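Local coordinates for protein lipopolysaccharide heptosyltransferase 2 (Escherichia coli, PDB 1PSW) that transfers the second heptose from ADP-L-glycero-beta-D-manno-heptose onto heptosyl-Kdo2-lipid A during assembly of the lipopolysaccharide core, at residues A[256-267]-A[275-286]. Numbering follows the deposited sequence.
Sequences VILIAACKAIVT and VAAALNRPLVAL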
ATOM      1  N   VAL A 256      -2.896   1.992   9.608  1.00 14.11           N
ATOM      2  CA  VAL A 256      -2.698   3.304   8.994  1.00 15.28           C
ATOM      3  C   VAL A 256      -2.490   4.365  10.072  1.00 16.18           C
ATOM      4  O   VAL A 256      -1.578   5.182   9.993  1.00 15.15           O
ATOM      5  CB  VAL A 256      -3.916   3.716   8.153  1.00 16.25           C
ATOM      6  CG1 VAL A 256      -3.829   5.190   7.814  1.00 13.87           C
ATOM      7  CG2 VAL A 256      -3.965   2.875   6.867  1.00 15.14           C
ATOM      8  N   ILE A 257      -3.355   4.345  11.079  1.00 15.23           N
ATOM      9  CA  ILE A 257      -3.286   5.297  12.181  1.00 14.27           C
ATOM     10  C   ILE A 257      -1.962   5.183  12.947  1.00 13.38           C
ATOM     11  O   ILE A 257      -1.280   6.175  13.159  1.00 14.68           O
ATOM     12  CB  ILE A 257      -4.476   5.087  13.163  1.00 14.36           C
ATOM     13  CG1 ILE A 257      -5.799   5.421  12.455  1.00 15.72           C
ATOM     14  CG2 ILE A 257      -4.287   5.960  14.400  1.00 14.26           C
ATOM     15  CD1 ILE A 257      -7.041   4.892  13.161  1.00 16.70           C
ATOM     16  N   LEU A 258      -1.594   3.963  13.326  1.00 13.78           N
ATOM     17  CA  LEU A 258      -0.347   3.747  14.076  1.00 15.33           C
ATOM     18  C   LEU A 258       0.912   4.129  13.290  1.00 14.68           C
ATOM     19  O   LEU A 258       1.866   4.667  13.852  1.00 15.51           O
ATOM     20  CB  LEU A 258      -0.256   2.294  14.549  1.00 14.89           C
ATOM     21  CG  LEU A 258      -1.282   1.927  15.631  1.00 18.27           C
ATOM     22  CD1 LEU A 258      -1.249   0.431  15.924  1.00 20.90           C
ATOM     23  CD2 LEU A 258      -1.003   2.724  16.903  1.00 17.86           C
ATOM     24  N   ILE A 259       0.919   3.817  12.001  1.00 15.16           N
ATOM     25  CA  ILE A 259       2.043   4.180  11.158  1.00 16.02           C
ATOM     26  C   ILE A 259       2.158   5.713  11.145  1.00 16.68           C
ATOM     27  O   ILE A 259       3.254   6.269  11.249  1.00 16.81           O
ATOM     28  CB  ILE A 259       1.849   3.620   9.720  1.00 16.83           C
ATOM     29  CG1 ILE A 259       2.101   2.108   9.741  1.00 17.32           C
ATOM     30  CG2 ILE A 259       2.809   4.316   8.729  1.00 16.16           C
ATOM     31  CD1 ILE A 259       1.753   1.388   8.449  1.00 18.97           C
ATOM     32  N   ALA A 260       1.022   6.394  11.050  1.00 15.46           N
ATOM     33  CA  ALA A 260       1.011   7.851  11.042  1.00 16.89           C
ATOM     34  C   ALA A 260       1.601   8.401  12.347  1.00 17.09           C
ATOM     35  O   ALA A 260       2.207   9.466  12.354  1.00 18.48           O
ATOM     36  CB  ALA A 260      -0.428   8.353  10.867  1.00 14.40           C
ATOM     37  N   ALA A 261       1.428   7.667  13.447  1.00 17.55           N
ATOM     38  CA  ALA A 261       1.932   8.104  14.750  1.00 18.53           C
ATOM     39  C   ALA A 261       3.435   7.883  14.944  1.00 17.79           C
ATOM     40  O   ALA A 261       4.010   8.359  15.916  1.00 21.47           O
ATOM     41  CB  ALA A 261       1.153   7.413  15.862  1.00 17.47           C
ATOM     42  N   CYS A 262       4.063   7.151  14.030  1.00 17.55           N
ATOM     43  CA  CYS A 262       5.500   6.878  14.113  1.00 18.23           C
ATOM     44  C   CYS A 262       6.354   8.019  13.600  1.00 19.01           C
ATOM     45  O   CYS A 262       5.990   8.668  12.626  1.00 19.34           O
ATOM     46  CB  CYS A 262       5.869   5.644  13.294  1.00 19.91           C
ATOM     47  SG  CYS A 262       5.198   4.079  13.935  1.00 19.21           S
ATOM     48  N   LYS A 263       7.517   8.225  14.218  1.00 16.85           N
ATOM     49  CA  LYS A 263       8.431   9.285  13.786  1.00 18.49           C
ATOM     50  C   LYS A 263       9.090   8.925  12.454  1.00 18.18           C
ATOM     51  O   LYS A 263       9.487   9.808  11.688  1.00 18.96           O
ATOM     52  CB  LYS A 263       9.510   9.510  14.842  1.00 18.35           C
ATOM     53  CG  LYS A 263       8.973   9.921  16.203  1.00 22.71           C
ATOM     54  CD  LYS A 263       8.382  11.316  16.172  1.00 25.12           C
ATOM     55  CE  LYS A 263       7.844  11.705  17.536  1.00 29.08           C
ATOM     56  NZ  LYS A 263       7.421  13.131  17.555  1.00 31.55           N
ATOM     57  N   ALA A 264       9.220   7.625  12.202  1.00 16.56           N
ATOM     58  CA  ALA A 264       9.810   7.120  10.969  1.00 14.94           C
ATOM     59  C   ALA A 264       9.456   5.652  10.817  1.00 15.54           C
ATOM     60  O   ALA A 264       9.057   4.996  11.780  1.00 14.81           O
ATOM     61  CB  ALA A 264      11.327   7.289  10.978  1.00 14.15           C
ATOM     62  N   ILE A 265       9.619   5.148   9.599  1.00 16.15           N
ATOM     63  CA  ILE A 265       9.307   3.761   9.274  1.00 16.36           C
ATOM     64  C   ILE A 265      10.473   3.131   8.528  1.00 16.21           C
ATOM     65  O   ILE A 265      11.134   3.794   7.735  1.00 16.54           O
ATOM     66  CB  ILE A 265       8.060   3.676   8.352  1.00 17.01           C
ATOM     67  CG1 ILE A 265       6.849   4.323   9.043  1.00 18.91           C
ATOM     68  CG2 ILE A 265       7.779   2.231   7.987  1.00 17.15           C
ATOM     69  CD1 ILE A 265       6.401   3.632  10.320  1.00 17.66           C
ATOM     70  N   VAL A 266      10.744   1.859   8.808  1.00 15.62           N
ATOM     71  CA  VAL A 266      11.793   1.115   8.114  1.00 16.10           C
ATOM     72  C   VAL A 266      11.031  -0.070   7.543  1.00 15.78           C
ATOM     73  O   VAL A 266      10.305  -0.752   8.275  1.00 16.16           O
ATOM     74  CB  VAL A 266      12.881   0.600   9.076  1.00 18.57           C
ATOM     75  CG1 VAL A 266      13.944  -0.167   8.303  1.00 17.61           C
ATOM     76  CG2 VAL A 266      13.512   1.763   9.818  1.00 18.62           C
ATOM     77  N   THR A 267      11.180  -0.322   6.246  1.00 13.47           N
ATOM     78  CA  THR A 267      10.441  -1.409   5.622  1.00 15.41           C
ATOM     79  C   THR A 267      11.130  -1.971   4.381  1.00 15.08           C
ATOM     80  O   THR A 267      12.028  -1.351   3.815  1.00 14.84           O
ATOM     81  CB  THR A 267       9.050  -0.914   5.177  1.00 18.27           C
ATOM     82  OG1 THR A 267       8.333  -1.982   4.546  1.00 22.44           O
ATOM     83  CG2 THR A 267       9.198   0.224   4.183  1.00 18.55           C
ATOM     84  N   VAL A 275       1.752   2.499   2.151  1.00 13.92           N
ATOM     85  CA  VAL A 275       0.885   3.126   3.134  1.00 16.50           C
ATOM     86  C   VAL A 275       1.663   4.241   3.842  1.00 15.78           C
ATOM     87  O   VAL A 275       1.170   5.361   3.956  1.00 16.06           O
ATOM     88  CB  VAL A 275       0.367   2.092   4.167  1.00 16.73           C
ATOM     89  CG1 VAL A 275      -0.414   2.797   5.270  1.00 16.29           C
ATOM     90  CG2 VAL A 275      -0.532   1.067   3.466  1.00 15.72           C
ATOM     91  N   ALA A 276       2.877   3.939   4.303  1.00 16.38           N
ATOM     92  CA  ALA A 276       3.709   4.932   4.981  1.00 16.07           C
ATOM     93  C   ALA A 276       3.982   6.128   4.058  1.00 15.61           C
ATOM     94  O   ALA A 276       3.947   7.283   4.492  1.00 15.71           O
ATOM     95  CB  ALA A 276       5.030   4.290   5.426  1.00 16.34           C
ATOM     96  N   ALA A 277       4.242   5.845   2.785  1.00 15.13           N
ATOM     97  CA  ALA A 277       4.509   6.884   1.789  1.00 15.74           C
ATOM     98  C   ALA A 277       3.304   7.811   1.621  1.00 15.82           C
ATOM     99  O   ALA A 277       3.459   9.022   1.496  1.00 15.76           O
ATOM    100  CB  ALA A 277       4.869   6.240   0.441  1.00 15.38           C
ATOM    101  N   ALA A 278       2.106   7.232   1.610  1.00 14.89           N
ATOM    102  CA  ALA A 278       0.874   7.997   1.460  1.00 14.97           C
ATOM    103  C   ALA A 278       0.648   8.897   2.665  1.00 16.22           C
ATOM    104  O   ALA A 278       0.043   9.961   2.544  1.00 15.52           O
ATOM    105  CB  ALA A 278      -0.304   7.047   1.289  1.00 15.52           C
ATOM    106  N   LEU A 279       1.133   8.461   3.822  1.00 15.70           N
ATOM    107  CA  LEU A 279       0.996   9.228   5.058  1.00 17.27           C
ATOM    108  C   LEU A 279       2.078  10.296   5.175  1.00 18.17           C
ATOM    109  O   LEU A 279       2.065  11.102   6.103  1.00 19.46           O
ATOM    110  CB  LEU A 279       1.067   8.286   6.263  1.00 14.10           C
ATOM    111  CG  LEU A 279      -0.176   7.412   6.452  1.00 15.92           C
ATOM    112  CD1 LEU A 279       0.118   6.239   7.396  1.00 13.57           C
ATOM    113  CD2 LEU A 279      -1.308   8.284   7.015  1.00 14.96           C
ATOM    114  N   ASN A 280       3.025  10.285   4.240  1.00 19.55           N
ATOM    115  CA  ASN A 280       4.117  11.259   4.230  1.00 20.72           C
ATOM    116  C   ASN A 280       4.999  11.155   5.485  1.00 20.75           C
ATOM    117  O   ASN A 280       5.452  12.164   6.031  1.00 17.62           O
ATOM    118  CB  ASN A 280       3.537  12.674   4.117  1.00 24.86           C
ATOM    119  CG  ASN A 280       4.565  13.696   3.661  1.00 28.15           C
ATOM    120  OD1 ASN A 280       5.338  13.437   2.740  1.00 34.79           O
ATOM    121  ND2 ASN A 280       4.570  14.863   4.291  1.00 32.28           N
ATOM    122  N   ARG A 281       5.223   9.932   5.946  1.00 18.93           N
ATOM    123  CA  ARG A 281       6.055   9.702   7.116  1.00 19.18           C
ATOM    124  C   ARG A 281       7.483   9.445   6.637  1.00 19.33           C
ATOM    125  O   ARG A 281       7.685   8.855   5.577  1.00 20.59           O
ATOM    126  CB  ARG A 281       5.557   8.467   7.892  1.00 19.83           C
ATOM    127  CG  ARG A 281       4.202   8.607   8.596  1.00 22.46           C
ATOM    128  CD  ARG A 281       4.324   9.397   9.895  1.00 24.31           C
ATOM    129  NE  ARG A 281       4.499  10.807   9.642  1.00 26.43           N
ATOM    130  CZ  ARG A 281       5.326  11.600  10.306  1.00 24.97           C
ATOM    131  NH1 ARG A 281       6.081  11.131  11.292  1.00 23.85           N
ATOM    132  NH2 ARG A 281       5.400  12.877   9.958  1.00 24.76           N
ATOM    133  N   PRO A 282       8.495   9.907   7.390  1.00 19.21           N
ATOM    134  CA  PRO A 282       9.867   9.649   6.940  1.00 19.12           C
ATOM    135  C   PRO A 282       9.985   8.134   6.866  1.00 18.41           C
ATOM    136  O   PRO A 282       9.507   7.428   7.752  1.00 18.74           O
ATOM    137  CB  PRO A 282      10.715  10.235   8.057  1.00 20.06           C
ATOM    138  CG  PRO A 282       9.876  11.391   8.528  1.00 19.65           C
ATOM    139  CD  PRO A 282       8.482  10.795   8.565  1.00 19.48           C
ATOM    140  N   LEU A 283      10.614   7.637   5.813  1.00 18.35           N
ATOM    141  CA  LEU A 283      10.729   6.203   5.647  1.00 19.50           C
ATOM    142  C   LEU A 283      11.992   5.779   4.923  1.00 18.00           C
ATOM    143  O   LEU A 283      12.492   6.476   4.046  1.00 16.55           O
ATOM    144  CB  LEU A 283       9.486   5.686   4.908  1.00 23.19           C
ATOM    145  CG  LEU A 283       9.480   4.307   4.254  1.00 27.35           C
ATOM    146  CD1 LEU A 283       8.215   3.534   4.607  1.00 29.81           C
ATOM    147  CD2 LEU A 283       9.591   4.497   2.752  1.00 28.24           C
ATOM    148  N   VAL A 284      12.518   4.633   5.326  1.00 15.98           N
ATOM    149  CA  VAL A 284      13.713   4.076   4.707  1.00 15.71           C
ATOM    150  C   VAL A 284      13.252   2.738   4.138  1.00 14.85           C
ATOM    151  O   VAL A 284      12.818   1.860   4.886  1.00 16.01           O
ATOM    152  CB  VAL A 284      14.838   3.839   5.743  1.00 15.69           C
ATOM    153  CG1 VAL A 284      16.045   3.201   5.061  1.00 15.25           C
ATOM    154  CG2 VAL A 284      15.241   5.153   6.385  1.00 18.58           C
ATOM    155  N   ALA A 285      13.338   2.598   2.819  1.00 14.18           N
ATOM    156  CA  ALA A 285      12.920   1.389   2.123  1.00 14.34           C
ATOM    157  C   ALA A 285      14.132   0.581   1.662  1.00 16.00           C
ATOM    158  O   ALA A 285      14.969   1.064   0.904  1.00 15.89           O
ATOM    159  CB  ALA A 285      12.041   1.762   0.938  1.00 13.68           C
ATOM    160  N   LEU A 286      14.211  -0.659   2.137  1.00 15.83           N
ATOM    161  CA  LEU A 286      15.322  -1.550   1.828  1.00 15.44           C
ATOM    162  C   LEU A 286      15.049  -2.504   0.675  1.00 15.92           C
ATOM    163  O   LEU A 286      14.134  -3.334   0.738  1.00 16.91           O
ATOM    164  CB  LEU A 286      15.689  -2.339   3.082  1.00 14.37           C
ATOM    165  CG  LEU A 286      15.795  -1.466   4.338  1.00 15.17           C
ATOM    166  CD1 LEU A 286      16.196  -2.338   5.523  1.00 15.63           C
ATOM    167  CD2 LEU A 286      16.827  -0.346   4.130  1.00 13.46           C
TER
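Ile265 and Leu283 pair side by side in neighbouring parallel strands, 264-268 and 283-287, of a Rossmann-like domain of this GT-B glycosyltransferase. Helix 271-278 joins the two strands in a beta-alpha-beta crossover. Four backbone hydrogen bonds zip the strands together, from Ile265 N to Pro282 O through to Leu286 N to Thr267 O (2.8 Å).

Ile265, Thr267 and Leu283 share one sheet face. CD1 of Leu283 reaches across to CG2 of Ile265 at 3.6 Å and to CG2 of Thr267. OG1 of Thr267 lies opposite the backbone N (chi1 179°), which sets CG2 between the N and the carbonyl carbon, facing Leu283; OG1 makes weak hydrogen bonds to Ser270 OG and Cys186 O. CG1 of Ile265 meets CB of Ala276, which ties the strand to the crossover helix.

Helix 252-260 packs against the same helix. The side chains of Val256 and Ile259 each meet CG1 of Val275 at about a right angle, through CG2 and CD1 respectively. Leu279 forks between three residues: CD1 touches Ile259 CG2 at 3.6 Å, and CD2 lies against Val256 CG1 and Ala260 CB. The helix closes in a Schellman motif, with Asn280 as the residue of positive phi and Arg281 N bonded back to Ala276 O.

Arg281 turns back over the end of helix 252-260. Bends at chi2 and chi3 bring CD to 3.2 Å from Ala260 O. One guanidinium face lies over Pro282 CD, 3.6 Å from the plane. NH1 also forms a salt bridge with Glu346 of helix 332-347, so this one nitrogen is held by two acceptors, which probably steadies the guanidinium. Its bond to Cys262 O is 2.8 Å long, in the carbonyl plane and only 8° out of the guanidinium plane.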